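Local coordinates for 2,3-bisphosphoglycerate-independent phosphoglycerate mutase (Pyrococcus horikoshii, PDB 2ZKT) that probably catalyses the interconversion of 2-phosphoglycerate and 3-phosphoglycerate in glycolysis, without 2,3-bisphosphoglycerate as cofactor, at the calcium ion site. Sequence-based numbering; all coordinates share one arbitrary frame.

The calcium ion site. Residues 41-44, 46, 372-376, 387. With CA (calcium ion), chain B.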
ATOM      1  N   ALA A  41       1.439 -12.093  11.359  1.00 45.49           N
ATOM      2  CA  ALA A  41       0.721 -11.662  12.554  1.00 46.23           C
ATOM      3  C   ALA A  41      -0.699 -12.227  12.463  1.00 48.32           C
ATOM      4  O   ALA A  41      -1.242 -12.770  13.427  1.00 49.56           O
ATOM      5  CB  ALA A  41       0.674 -10.139  12.620  1.00 45.30           C
ATOM      6  N   GLU A  42      -1.285 -12.110  11.277  1.00 48.85           N
ATOM      7  CA  GLU A  42      -2.639 -12.585  11.030  1.00 50.18           C
ATOM      8  C   GLU A  42      -2.786 -14.097  11.276  1.00 49.09           C
ATOM      9  O   GLU A  42      -3.763 -14.527  11.880  1.00 49.83           O
ATOM     10  CB  GLU A  42      -3.045 -12.213   9.594  1.00 51.02           C
ATOM     11  CG  GLU A  42      -4.547 -12.076   9.340  1.00 55.85           C
ATOM     12  CD  GLU A  42      -5.255 -13.417   9.191  1.00 61.96           C
ATOM     13  OE1 GLU A  42      -4.651 -14.351   8.610  1.00 66.57           O
ATOM     14  OE2 GLU A  42      -6.423 -13.532   9.639  1.00 65.26           O
ATOM     15  N   ILE A  43      -1.830 -14.908  10.821  1.00 48.47           N
ATOM     16  CA  ILE A  43      -1.929 -16.362  11.058  1.00 48.32           C
ATOM     17  C   ILE A  43      -1.289 -16.776  12.389  1.00 47.11           C
ATOM     18  O   ILE A  43      -1.494 -17.895  12.865  1.00 48.14           O
ATOM     19  CB  ILE A  43      -1.233 -17.191   9.949  1.00 48.49           C
ATOM     20  CG1 ILE A  43       0.167 -16.620   9.687  1.00 49.76           C
ATOM     21  CG2 ILE A  43      -2.096 -17.236   8.708  1.00 47.77           C
ATOM     22  CD1 ILE A  43       0.924 -17.322   8.576  1.00 51.81           C
ATOM     23  N   GLY A  44      -0.515 -15.872  12.986  1.00 45.80           N
ATOM     24  CA  GLY A  44       0.140 -16.195  14.238  1.00 42.43           C
ATOM     25  C   GLY A  44      -0.489 -15.599  15.484  1.00 41.82           C
ATOM     26  O   GLY A  44      -1.719 -15.492  15.605  1.00 41.89           O
ATOM     27  N   LEU A  46       0.464 -12.475  18.696  1.00 38.25           N
ATOM     28  CA  LEU A  46       1.291 -11.332  19.081  1.00 37.60           C
ATOM     29  C   LEU A  46       1.387 -11.129  20.594  1.00 36.40           C
ATOM     30  O   LEU A  46       0.642 -11.734  21.388  1.00 34.07           O
ATOM     31  CB  LEU A  46       0.714 -10.050  18.474  1.00 37.89           C
ATOM     32  CG  LEU A  46       1.200  -9.503  17.124  1.00 41.47           C
ATOM     33  CD1 LEU A  46       1.156 -10.573  16.023  1.00 41.11           C
ATOM     34  CD2 LEU A  46       0.299  -8.309  16.765  1.00 38.25           C
ATOM     35  N   THR A 372      -3.474 -19.095  17.026  1.00 45.82           N
ATOM     36  CA  THR A 372      -3.643 -17.773  16.414  1.00 46.35           C
ATOM     37  C   THR A 372      -4.691 -16.881  17.104  1.00 45.70           C
ATOM     38  O   THR A 372      -5.810 -17.316  17.356  1.00 46.52           O
ATOM     39  CB  THR A 372      -3.979 -17.914  14.910  1.00 45.41           C
ATOM     40  OG1 THR A 372      -4.026 -16.616  14.309  1.00 52.62           O
ATOM     41  CG2 THR A 372      -5.338 -18.603  14.714  1.00 45.44           C
ATOM     42  N   ASP A 373      -4.310 -15.640  17.423  1.00 45.64           N
ATOM     43  CA  ASP A 373      -5.226 -14.710  18.080  1.00 46.14           C
ATOM     44  C   ASP A 373      -5.978 -13.974  16.982  1.00 48.08           C
ATOM     45  O   ASP A 373      -6.088 -14.492  15.878  1.00 51.36           O
ATOM     46  CB  ASP A 373      -4.467 -13.720  18.989  1.00 44.73           C
ATOM     47  CG  ASP A 373      -3.327 -13.004  18.271  1.00 42.81           C
ATOM     48  OD1 ASP A 373      -3.313 -12.978  17.021  1.00 48.16           O
ATOM     49  OD2 ASP A 373      -2.447 -12.447  18.961  1.00 42.50           O
ATOM     50  N   ASP A 374      -6.491 -12.778  17.259  1.00 50.55           N
ATOM     51  CA  ASP A 374      -7.234 -12.050  16.225  1.00 53.22           C
ATOM     52  C   ASP A 374      -6.600 -10.733  15.769  1.00 52.22           C
ATOM     53  O   ASP A 374      -7.295  -9.797  15.367  1.00 53.93           O
ATOM     54  CB  ASP A 374      -8.694 -11.835  16.675  1.00 55.72           C
ATOM     55  CG  ASP A 374      -8.802 -11.224  18.060  1.00 65.69           C
ATOM     56  OD1 ASP A 374      -8.099 -11.697  18.988  1.00 75.83           O
ATOM     57  OD2 ASP A 374      -9.610 -10.278  18.229  1.00 76.66           O
ATOM     58  N   THR A 375      -5.270 -10.668  15.841  1.00 51.28           N
ATOM     59  CA  THR A 375      -4.525  -9.489  15.390  1.00 50.62           C
ATOM     60  C   THR A 375      -4.401  -9.624  13.860  1.00 50.58           C
ATOM     61  O   THR A 375      -4.387 -10.742  13.332  1.00 51.04           O
ATOM     62  CB  THR A 375      -3.109  -9.449  16.021  1.00 50.68           C
ATOM     63  OG1 THR A 375      -2.496 -10.743  15.897  1.00 50.98           O
ATOM     64  CG2 THR A 375      -3.183  -9.065  17.494  1.00 49.96           C
ATOM     65  N   LYS A 376      -4.304  -8.493  13.159  1.00 50.50           N
ATOM     66  CA  LYS A 376      -4.218  -8.502  11.694  1.00 52.12           C
ATOM     67  C   LYS A 376      -2.951  -7.850  11.128  1.00 51.21           C
ATOM     68  O   LYS A 376      -2.678  -7.950   9.933  1.00 52.29           O
ATOM     69  CB  LYS A 376      -5.449  -7.791  11.093  1.00 54.23           C
ATOM     70  CG  LYS A 376      -6.798  -8.405  11.463  1.00 58.05           C
ATOM     71  CD  LYS A 376      -6.965  -9.793  10.847  1.00 65.98           C
ATOM     72  CE  LYS A 376      -8.342 -10.382  11.136  1.00 71.81           C
ATOM     73  NZ  LYS A 376      -8.508 -11.730  10.499  1.00 75.91           N
ATOM     74  N   GLY A 387      -2.383 -12.143  21.883  1.00 39.25           N
ATOM     75  CA  GLY A 387      -2.707 -13.250  22.777  1.00 37.68           C
ATOM     76  C   GLY A 387      -1.586 -13.747  23.695  1.00 38.01           C
ATOM     77  O   GLY A 387      -1.857 -14.496  24.637  1.00 36.68           O
TER
HETATM   78 CA    CA B 413      -5.399 -14.677  13.606  1.00 49.30          CA
HETATM   79  O   HOH W   1      -6.483 -12.758  13.037  1.00 51.49           O
HETATM   80  O   HOH W   2      -3.496 -13.388  14.539  1.00 46.39           O
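Two stretches far apart in sequence supply the protein ligands of this calcium: the C-terminal end of helix 35-43 and the loop 372-376 that follows strand 361-366. Glu42 binds through its main-chain carbonyl O at 2.4 Å from the calcium ion CA, while its carboxylate, turned to Lys376, does not bind the metal; Asp373 likewise gives its main-chain O. A side-chain ligand is the hydroxyl OG1 of Thr372, which stands anti to the backbone N (chi1 -175°) and lies 2.5 Å from the calcium ion CA. Two waters complete the observed shell, which falls between square pyramidal and trigonal bipyramidal; further weak ligands could be unseen. The same Thr372 OG1 donates to Gly44 O at 2.9 Å, in the carbonyl plane on a lone pair (136° at O), tying the loop to the turn after the helix. An alanine here would remove both this metal bond and this hydrogen bond, and would probably loosen the join between the two segments.

The Asp373 carboxylate works from the second shell. Asp373 OD1 holds bound water 2 at 2.5 Å and, from above the carboxylate plane, accepts from Thr375 OG1 at 2.6 Å and Thr375 N at 3.2 Å (170° at H). Asp373 OD2 takes Gly387 N on its anti lone pair and Leu46 N from above the plane, both at 2.9 Å with nearly straight bonds, which fixes the group's rotation. Lys376 NZ forms a salt bridge to Glu42 OE2 at 2.9 Å, a further link between loop and helix. The site lies at a peripheral edge of the fold, joining the helix end and the start of strand 45-50 to loop 372-376, and its build suggests a structural role.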